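Long-range contacts in beta-lactamase (Sphaerobacter thermophilus, PDB 4EWF), which probably hydrolyses the amide bond of beta-lactams to give substituted beta-amino acids, as expected of a class A beta-lactamase: residues A162-Q172 against T236-E244; R200-I211 against V224-P233. All coordinates share one frame; numbering follows the deposited sequence.

Contact 1 (A162-Q172 against T236-E244)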
loop_
_atom_site.group_PDB
_atom_site.type_symbol
_atom_site.label_atom_id
_atom_site.label_comp_id
_atom_site.label_asym_id
_atom_site.label_seq_id
_atom_site.Cartn_x
_atom_site.Cartn_y
_atom_site.Cartn_z
ATOM N N ALA A 162 7.823 2.720 -7.677
ATOM C CA ALA A 162 7.672 3.241 -6.329
ATOM C C ALA A 162 9.031 3.318 -5.650
ATOM O O ALA A 162 9.962 2.607 -6.034
ATOM C CB ALA A 162 6.775 2.321 -5.525
ATOM N N THR A 163 9.134 4.149 -4.615
ATOM C CA THR A 163 10.240 4.005 -3.672
ATOM C C THR A 163 9.647 3.894 -2.286
ATOM O O THR A 163 8.571 4.413 -2.033
ATOM C CB THR A 163 11.243 5.193 -3.691
ATOM O OG1 THR A 163 10.610 6.358 -3.163
ATOM C CG2 THR A 163 11.722 5.476 -5.101
ATOM N N PRO A 164 10.351 3.205 -1.375
ATOM C CA PRO A 164 9.858 3.135 0.007
ATOM C C PRO A 164 9.694 4.552 0.596
ATOM O O PRO A 164 8.670 4.823 1.232
ATOM C CB PRO A 164 10.964 2.344 0.739
ATOM C CG PRO A 164 11.677 1.559 -0.357
ATOM C CD PRO A 164 11.626 2.482 -1.568
ATOM N N ASP A 165 10.665 5.440 0.362
ATOM C CA ASP A 165 10.561 6.829 0.831
ATOM C C ASP A 165 9.249 7.488 0.403
ATOM O O ASP A 165 8.570 8.135 1.214
ATOM C CB ASP A 165 11.705 7.702 0.280
ATOM C CG ASP A 165 13.020 7.501 1.026
ATOM O OD1 ASP A 165 13.038 6.820 2.079
ATOM O OD2 ASP A 165 14.041 8.026 0.543
ATOM N N ASP A 166 8.926 7.368 -0.881
ATOM C CA ASP A 166 7.716 7.987 -1.415
ATOM C C ASP A 166 6.450 7.426 -0.766
ATOM O O ASP A 166 5.525 8.169 -0.453
ATOM C CB ASP A 166 7.630 7.783 -2.932
ATOM C CG ASP A 166 8.544 8.734 -3.709
ATOM O OD1 ASP A 166 9.305 9.501 -3.065
ATOM O OD2 ASP A 166 8.517 8.697 -4.964
ATOM N N TYR A 167 6.400 6.113 -0.582
ATOM C CA TYR A 167 5.192 5.502 -0.032
ATOM C C TYR A 167 5.032 5.747 1.465
ATOM O O TYR A 167 3.914 5.778 1.980
ATOM C CB TYR A 167 5.061 4.021 -0.458
ATOM C CG TYR A 167 4.385 3.993 -1.808
ATOM C CD1 TYR A 167 3.026 3.762 -1.906
ATOM C CD2 TYR A 167 5.088 4.320 -2.971
ATOM C CE1 TYR A 167 2.372 3.788 -3.122
ATOM C CE2 TYR A 167 4.437 4.364 -4.212
ATOM C CZ TYR A 167 3.069 4.098 -4.269
ATOM O OH TYR A 167 2.385 4.117 -5.467
ATOM N N ALA A 168 6.144 5.985 2.156
ATOM C CA ALA A 168 6.049 6.414 3.541
ATOM C C ALA A 168 5.439 7.828 3.601
ATOM O O ALA A 168 4.583 8.101 4.443
ATOM C CB ALA A 168 7.416 6.354 4.234
ATOM N N LEU A 169 5.841 8.716 2.689
ATOM C CA LEU A 169 5.226 10.048 2.653
ATOM C C LEU A 169 3.720 9.934 2.451
ATOM O O LEU A 169 2.944 10.685 3.042
ATOM C CB LEU A 169 5.808 10.917 1.533
ATOM C CG LEU A 169 7.285 11.267 1.621
ATOM C CD1 LEU A 169 7.742 11.975 0.341
ATOM C CD2 LEU A 169 7.559 12.128 2.874
ATOM N N ALA A 170 3.309 9.001 1.603
ATOM C CA ALA A 170 1.888 8.841 1.297
ATOM C C ALA A 170 1.102 8.480 2.548
ATOM O O ALA A 170 0.051 9.058 2.822
ATOM C CB ALA A 170 1.679 7.773 0.208
ATOM N N VAL A 171 1.597 7.502 3.295
ATOM C CA VAL A 171 0.922 7.095 4.526
ATOM C C VAL A 171 0.943 8.230 5.544
ATOM O O VAL A 171 -0.045 8.465 6.234
ATOM C CB VAL A 171 1.570 5.825 5.147
ATOM C CG1 VAL A 171 0.923 5.473 6.489
ATOM C CG2 VAL A 171 1.484 4.648 4.177
ATOM N N GLN A 172 2.062 8.944 5.646
ATOM C CA GLN A 172 2.114 10.056 6.598
ATOM C C GLN A 172 1.086 11.120 6.262
ATOM O O GLN A 172 0.466 11.703 7.159
ATOM C CB GLN A 172 3.513 10.682 6.673
ATOM C CG GLN A 172 4.548 9.802 7.354
ATOM C CD GLN A 172 5.927 10.440 7.332
ATOM O OE1 GLN A 172 6.493 10.686 6.267
ATOM N NE2 GLN A 172 6.460 10.726 8.505
ATOM N N THR A 236 2.031 5.700 16.513
ATOM C CA THR A 236 1.845 5.050 15.214
ATOM C C THR A 236 3.158 4.802 14.479
ATOM O O THR A 236 4.004 5.688 14.386
ATOM C CB THR A 236 0.915 5.879 14.298
ATOM O OG1 THR A 236 -0.386 5.945 14.886
ATOM C CG2 THR A 236 0.799 5.233 12.916
ATOM N N LEU A 237 3.307 3.590 13.956
ATOM C CA LEU A 237 4.453 3.220 13.155
ATOM C C LEU A 237 4.093 3.278 11.662
ATOM O O LEU A 237 3.107 2.675 11.235
ATOM C CB LEU A 237 4.871 1.789 13.508
ATOM C CG LEU A 237 6.146 1.304 12.827
ATOM C CD1 LEU A 237 7.337 1.965 13.508
ATOM C CD2 LEU A 237 6.255 -0.206 12.909
ATOM N N VAL A 238 4.883 3.989 10.862
ATOM C CA VAL A 238 4.664 3.951 9.409
ATOM C C VAL A 238 5.629 2.960 8.772
ATOM O O VAL A 238 6.821 3.000 9.039
ATOM C CB VAL A 238 4.842 5.339 8.760
ATOM C CG1 VAL A 238 4.747 5.244 7.249
ATOM C CG2 VAL A 238 3.805 6.323 9.314
ATOM N N VAL A 239 5.107 2.079 7.921
ATOM C CA VAL A 239 5.910 1.018 7.330
ATOM C C VAL A 239 5.722 0.909 5.813
ATOM O O VAL A 239 4.633 0.631 5.331
ATOM C CB VAL A 239 5.567 -0.346 7.971
ATOM C CG1 VAL A 239 6.353 -1.483 7.281
ATOM C CG2 VAL A 239 5.835 -0.294 9.473
ATOM N N ALA A 240 6.794 1.129 5.066
ATOM C CA ALA A 240 6.757 0.920 3.621
ATOM C C ALA A 240 7.896 -0.029 3.234
ATOM O O ALA A 240 9.069 0.342 3.265
ATOM C CB ALA A 240 6.872 2.265 2.882
ATOM N N VAL A 241 7.555 -1.272 2.927
ATOM C CA VAL A 241 8.569 -2.258 2.578
ATOM C C VAL A 241 8.288 -2.832 1.205
ATOM O O VAL A 241 7.176 -3.270 0.926
ATOM C CB VAL A 241 8.608 -3.398 3.610
ATOM C CG1 VAL A 241 9.625 -4.467 3.210
ATOM C CG2 VAL A 241 8.942 -2.822 4.982
ATOM N N PHE A 242 9.300 -2.783 0.342
ATOM C CA PHE A 242 9.239 -3.373 -0.986
ATOM C C PHE A 242 10.259 -4.486 -1.070
ATOM O O PHE A 242 11.377 -4.339 -0.574
ATOM C CB PHE A 242 9.506 -2.297 -2.054
ATOM C CG PHE A 242 8.392 -1.287 -2.151
ATOM C CD1 PHE A 242 7.481 -1.340 -3.196
ATOM C CD2 PHE A 242 8.214 -0.333 -1.158
ATOM C CE1 PHE A 242 6.430 -0.423 -3.282
ATOM C CE2 PHE A 242 7.160 0.592 -1.230
ATOM C CZ PHE A 242 6.262 0.537 -2.298
ATOM N N THR A 243 9.885 -5.614 -1.675
ATOM C CA THR A 243 10.873 -6.674 -1.852
ATOM C C THR A 243 10.833 -7.208 -3.275
ATOM O O THR A 243 9.782 -7.269 -3.910
ATOM C CB THR A 243 10.732 -7.864 -0.855
ATOM O OG1 THR A 243 9.732 -8.785 -1.320
ATOM C CG2 THR A 243 10.405 -7.396 0.567
ATOM N N GLU A 244 11.995 -7.624 -3.754
ATOM C CA GLU A 244 12.154 -7.992 -5.142
ATOM C C GLU A 244 13.091 -9.186 -5.233
ATOM O O GLU A 244 14.170 -9.204 -4.619
ATOM C CB GLU A 244 12.721 -6.758 -5.852
ATOM C CG GLU A 244 13.304 -6.916 -7.193
ATOM C CD GLU A 244 13.867 -5.582 -7.682
ATOM O OE1 GLU A 244 13.104 -4.595 -7.699
ATOM O OE2 GLU A 244 15.068 -5.518 -8.012
#
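F242 wedges its ring among A162, P164 and Y167, and this is the close-fitting end of the contact. CB of A162 lies 3.6 Å from CE1 of F242, while CG of P164 comes to 4.0 Å from CD2, across the ring from CE1 but on the same side of its plane. F242 also directs an edge toward the face of Y167 in an offset edge-to-face pair, with centroids 5.8 Å apart and planes at 65°. Its CG is anti to the carbonyl carbon (chi1 -69°), which tips the ring up into this group. The small A240 lets the helix close in: its CB lies 3.5 Å from P164 O, already engaged by A168 N in the first turn. T163 caps that turn, its OG1 accepting from D166 N at 3.0 Å.

Toward the other end the fit is looser and mainly aliphatic. V238 CG1 sits 3.9 Å from V171 CB as the two valines pass flank to flank, branches running opposite ways, and V238 CG2 meets V171 CG1 and the CG methylene of the partly exposed Q172, each at 4.1 Å.

The axes of helix 164-172 and strand 236-244 come within 7.5 Å and run roughly antiparallel, at 149°. Helix 164-175 covers one face of the five-stranded antiparallel sheet, whose other face carries V239 and V241 against helix 249-266: the alpha-beta-alpha sandwich of class A beta-lactamases.

Contact 2 (R200-I211 against V224-P233)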
loop_
_atom_site.group_PDB
_atom_site.type_symbol
_atom_site.label_atom_id
_atom_site.label_comp_id
_atom_site.label_asym_id
_atom_site.label_seq_id
_atom_site.Cartn_x
_atom_site.Cartn_y
_atom_site.Cartn_z
ATOM N N ARG A 200 1.663 -9.886 6.121
ATOM C CA ARG A 200 2.846 -9.039 5.930
ATOM C C ARG A 200 2.971 -8.032 7.082
ATOM O O ARG A 200 3.322 -8.412 8.201
ATOM C CB ARG A 200 2.836 -8.394 4.537
ATOM C CG ARG A 200 2.626 -9.451 3.428
ATOM C CD ARG A 200 2.587 -8.897 2.009
ATOM N NE ARG A 200 2.089 -9.918 1.084
ATOM C CZ ARG A 200 1.957 -9.758 -0.232
ATOM N NH1 ARG A 200 2.297 -8.609 -0.813
ATOM N NH2 ARG A 200 1.481 -10.760 -0.968
ATOM N N ILE A 201 2.666 -6.762 6.833
ATOM C CA ILE A 201 2.690 -5.784 7.921
ATOM C C ILE A 201 1.804 -6.279 9.066
ATOM O O ILE A 201 2.141 -6.143 10.252
ATOM C CB ILE A 201 2.224 -4.391 7.444
ATOM C CG1 ILE A 201 3.324 -3.736 6.610
ATOM C CG2 ILE A 201 1.838 -3.515 8.636
ATOM C CD1 ILE A 201 2.876 -2.501 5.845
ATOM N N GLY A 202 0.680 -6.889 8.717
ATOM C CA GLY A 202 -0.277 -7.257 9.748
ATOM C C GLY A 202 0.105 -8.440 10.627
ATOM O O GLY A 202 -0.546 -8.714 11.638
ATOM N N ARG A 203 1.156 -9.158 10.259
ATOM C CA ARG A 203 1.377 -10.453 10.879
ATOM C C ARG A 203 1.606 -10.415 12.390
ATOM O O ARG A 203 1.020 -11.195 13.155
ATOM C CB ARG A 203 2.514 -11.198 10.198
ATOM C CG ARG A 203 2.665 -12.585 10.786
ATOM C CD ARG A 203 3.607 -13.421 9.968
ATOM N NE ARG A 203 4.090 -14.555 10.745
ATOM C CZ ARG A 203 4.922 -15.473 10.267
ATOM N NH1 ARG A 203 5.322 -16.474 11.049
ATOM N NH2 ARG A 203 5.351 -15.381 9.004
ATOM N N TYR A 204 2.445 -9.498 12.837
ATOM C CA TYR A 204 2.763 -9.459 14.254
ATOM C C TYR A 204 2.133 -8.256 14.956
ATOM O O TYR A 204 2.652 -7.765 15.963
ATOM C CB TYR A 204 4.283 -9.502 14.438
ATOM C CG TYR A 204 4.903 -10.797 13.951
ATOM C CD1 TYR A 204 4.777 -11.965 14.684
ATOM C CD2 TYR A 204 5.608 -10.849 12.754
ATOM C CE1 TYR A 204 5.332 -13.153 14.240
ATOM C CE2 TYR A 204 6.166 -12.026 12.311
ATOM C CZ TYR A 204 6.027 -13.169 13.056
ATOM O OH TYR A 204 6.587 -14.338 12.612
ATOM N N VAL A 205 1.031 -7.755 14.411
ATOM C CA VAL A 205 0.293 -6.725 15.123
ATOM C C VAL A 205 -0.462 -7.422 16.245
ATOM O O VAL A 205 -1.211 -8.360 16.000
ATOM C CB VAL A 205 -0.706 -5.977 14.233
ATOM C CG1 VAL A 205 -1.506 -4.988 15.078
ATOM C CG2 VAL A 205 0.013 -5.251 13.112
ATOM N N PRO A 206 -0.244 -6.969 17.483
ATOM C CA PRO A 206 -0.841 -7.583 18.672
ATOM C C PRO A 206 -2.337 -7.313 18.732
ATOM O O PRO A 206 -2.810 -6.288 18.231
ATOM C CB PRO A 206 -0.137 -6.861 19.819
ATOM C CG PRO A 206 0.132 -5.495 19.270
ATOM C CD PRO A 206 0.439 -5.700 17.794
ATOM N N GLU A 207 -3.075 -8.245 19.325
ATOM C CA GLU A 207 -4.494 -8.045 19.569
ATOM C C GLU A 207 -4.636 -7.231 20.849
ATOM O O GLU A 207 -3.865 -7.408 21.796
ATOM C CB GLU A 207 -5.218 -9.388 19.697
ATOM C CG GLU A 207 -4.985 -10.343 18.526
ATOM C CD GLU A 207 -5.532 -9.820 17.202
ATOM O OE1 GLU A 207 -6.486 -10.429 16.672
ATOM O OE2 GLU A 207 -5.001 -8.811 16.682
ATOM N N GLY A 208 -5.609 -6.327 20.866
ATOM C CA GLY A 208 -5.820 -5.477 22.021
ATOM C C GLY A 208 -6.668 -4.259 21.715
ATOM O O GLY A 208 -6.922 -3.929 20.550
ATOM N N GLU A 209 -7.106 -3.591 22.778
ATOM C CA GLU A 209 -7.936 -2.400 22.664
ATOM C C GLU A 209 -7.098 -1.210 22.217
ATOM O O GLU A 209 -5.955 -1.055 22.647
ATOM C CB GLU A 209 -8.584 -2.085 24.013
ATOM C CG GLU A 209 -9.330 -3.252 24.626
ATOM C CD GLU A 209 -10.654 -3.529 23.938
ATOM O OE1 GLU A 209 -11.696 -3.489 24.631
ATOM O OE2 GLU A 209 -10.657 -3.791 22.714
ATOM N N GLY A 210 -7.671 -0.367 21.362
ATOM C CA GLY A 210 -6.988 0.829 20.897
ATOM C C GLY A 210 -5.844 0.542 19.933
ATOM O O GLY A 210 -5.048 1.433 19.617
ATOM N N ILE A 211 -5.753 -0.709 19.483
ATOM C CA ILE A 211 -4.781 -1.105 18.462
ATOM C C ILE A 211 -5.454 -1.263 17.097
ATOM O O ILE A 211 -6.494 -1.925 16.979
ATOM C CB ILE A 211 -4.069 -2.416 18.846
ATOM C CG1 ILE A 211 -3.176 -2.177 20.061
ATOM C CG2 ILE A 211 -3.252 -2.960 17.671
ATOM C CD1 ILE A 211 -3.006 -3.388 20.933
ATOM N N VAL A 224 7.095 -8.685 -3.812
ATOM C CA VAL A 224 6.220 -8.727 -2.633
ATOM C C VAL A 224 6.373 -7.436 -1.814
ATOM O O VAL A 224 7.452 -7.160 -1.265
ATOM C CB VAL A 224 6.495 -9.986 -1.769
ATOM C CG1 VAL A 224 5.530 -10.060 -0.551
ATOM C CG2 VAL A 224 6.384 -11.258 -2.626
ATOM N N ASN A 225 5.310 -6.629 -1.772
ATOM C CA ASN A 225 5.347 -5.329 -1.094
ATOM C C ASN A 225 4.203 -5.216 -0.090
ATOM O O ASN A 225 3.184 -5.905 -0.218
ATOM C CB ASN A 225 5.199 -4.153 -2.097
ATOM C CG ASN A 225 6.081 -4.283 -3.325
ATOM O OD1 ASN A 225 7.208 -4.772 -3.256
ATOM N ND2 ASN A 225 5.577 -3.799 -4.467
ATOM N N ASP A 226 4.360 -4.324 0.889
ATOM C CA ASP A 226 3.256 -3.923 1.770
ATOM C C ASP A 226 3.535 -2.514 2.304
ATOM O O ASP A 226 4.654 -2.201 2.708
ATOM C CB ASP A 226 3.053 -4.932 2.909
ATOM C CG ASP A 226 1.626 -4.914 3.479
ATOM O OD1 ASP A 226 0.736 -4.251 2.891
ATOM O OD2 ASP A 226 1.395 -5.563 4.524
ATOM N N VAL A 227 2.527 -1.655 2.269
ATOM C CA VAL A 227 2.692 -0.266 2.680
ATOM C C VAL A 227 1.562 0.087 3.617
ATOM O O VAL A 227 0.398 -0.054 3.255
ATOM C CB VAL A 227 2.623 0.693 1.464
ATOM C CG1 VAL A 227 2.538 2.159 1.946
ATOM C CG2 VAL A 227 3.812 0.473 0.528
ATOM N N GLY A 228 1.873 0.524 4.833
ATOM C CA GLY A 228 0.790 0.840 5.748
ATOM C C GLY A 228 1.196 1.419 7.085
ATOM O O GLY A 228 2.264 2.021 7.216
ATOM N N PHE A 229 0.335 1.238 8.084
ATOM C CA PHE A 229 0.578 1.820 9.383
ATOM C C PHE A 229 0.111 0.879 10.480
ATOM O O PHE A 229 -0.765 0.041 10.278
ATOM C CB PHE A 229 -0.181 3.142 9.514
ATOM C CG PHE A 229 -1.666 2.968 9.534
ATOM C CD1 PHE A 229 -2.351 2.878 10.740
ATOM C CD2 PHE A 229 -2.382 2.858 8.346
ATOM C CE1 PHE A 229 -3.729 2.706 10.764
ATOM C CE2 PHE A 229 -3.766 2.689 8.364
ATOM C CZ PHE A 229 -4.435 2.598 9.569
ATOM N N ILE A 230 0.707 1.039 11.650
ATOM C CA ILE A 230 0.229 0.361 12.846
ATOM C C ILE A 230 0.085 1.385 13.965
ATOM O O ILE A 230 1.028 2.119 14.275
ATOM C CB ILE A 230 1.171 -0.769 13.277
ATOM C CG1 ILE A 230 1.251 -1.834 12.183
ATOM C CG2 ILE A 230 0.692 -1.393 14.576
ATOM C CD1 ILE A 230 2.412 -2.759 12.351
ATOM N N THR A 231 -1.099 1.434 14.568
ATOM C CA THR A 231 -1.380 2.403 15.616
ATOM C C THR A 231 -1.689 1.692 16.929
ATOM O O THR A 231 -2.522 0.788 16.968
ATOM C CB THR A 231 -2.581 3.302 15.237
ATOM O OG1 THR A 231 -2.213 4.161 14.157
ATOM C CG2 THR A 231 -3.009 4.162 16.417
ATOM N N THR A 232 -0.987 2.080 17.990
ATOM C CA THR A 232 -1.338 1.656 19.346
ATOM C C THR A 232 -1.539 2.910 20.197
ATOM O O THR A 232 -1.252 4.022 19.743
ATOM C CB THR A 232 -0.240 0.782 19.989
ATOM O OG1 THR A 232 0.777 1.623 20.554
ATOM C CG2 THR A 232 0.385 -0.145 18.969
ATOM N N PRO A 233 -2.036 2.748 21.438
ATOM C CA PRO A 233 -2.197 3.930 22.299
ATOM C C PRO A 233 -0.883 4.694 22.513
ATOM O O PRO A 233 -0.897 5.885 22.825
ATOM C CB PRO A 233 -2.709 3.340 23.621
ATOM C CG PRO A 233 -2.415 1.868 23.547
ATOM C CD PRO A 233 -2.479 1.509 22.099
HETATM O O HOH W 1 -0.238 -7.703 5.938
#
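R200 lays its guanidinium beside strand 223-232, with V224 CG1 3.5 Å above one face and N225 O at the edge. The NH1 bond to that oxygen is 2.9 Å and lies almost in the guanidinium plane, although NH1 is tilted 25° from the carbonyl plane. E253 at NE and S219 at NH2 fix the rest of the group.

I201 crosses D226 at a slant. Its backbone N donates to the anti lone pair of D226 OD2 at 2.9 Å, with 157° at the hydrogen; water 1 donates to the same oxygen and accepts from the R200 and G202 amides, while OD1 is held by S215. The carboxylate ties down the turn that starts at R200. I201 CD1 reaches past it to 3.3 Å from the N of G228.

I201 and I230 overlap along their sides, pointing oppositely, CG2 to CD1 3.8 Å. V205 meets I230 tip to tip: its CG2, anti to the carbonyl carbon, comes within 3.5 Å of CD1. At the exposed end I211 lies alongside T232, and its CA makes a C-H...O contact of 3.3 Å with T231 O.

This is a connection between helix 182-192 and strand 212-220 folded over the sheet face that helix 249-266 covers. A sulfate, probably from the crystallisation liquor, lies about 4 Å from the nearest R200 side-chain atom, consistent with this end bordering the anion-binding substrate pocket of class A beta-lactamases.

Contacts 1 and 2 use neighbouring antiparallel strands of one sheet but cover opposite faces of it, their centres about 14 Å apart. V227 shows the sidedness: it turns away from 200-211 and packs on Y167 and V171 of contact 1, whereas I201 touches V239, which faces away from the helix. Contact 1 is deeply buried and apolar across its interface. Contact 2 grades from charged groups and a water at a buried end to an exposed, poorly ordered turn. The strands join directly through L237 N to I230 O, probably a hydrogen bond, and F242 packs against N225.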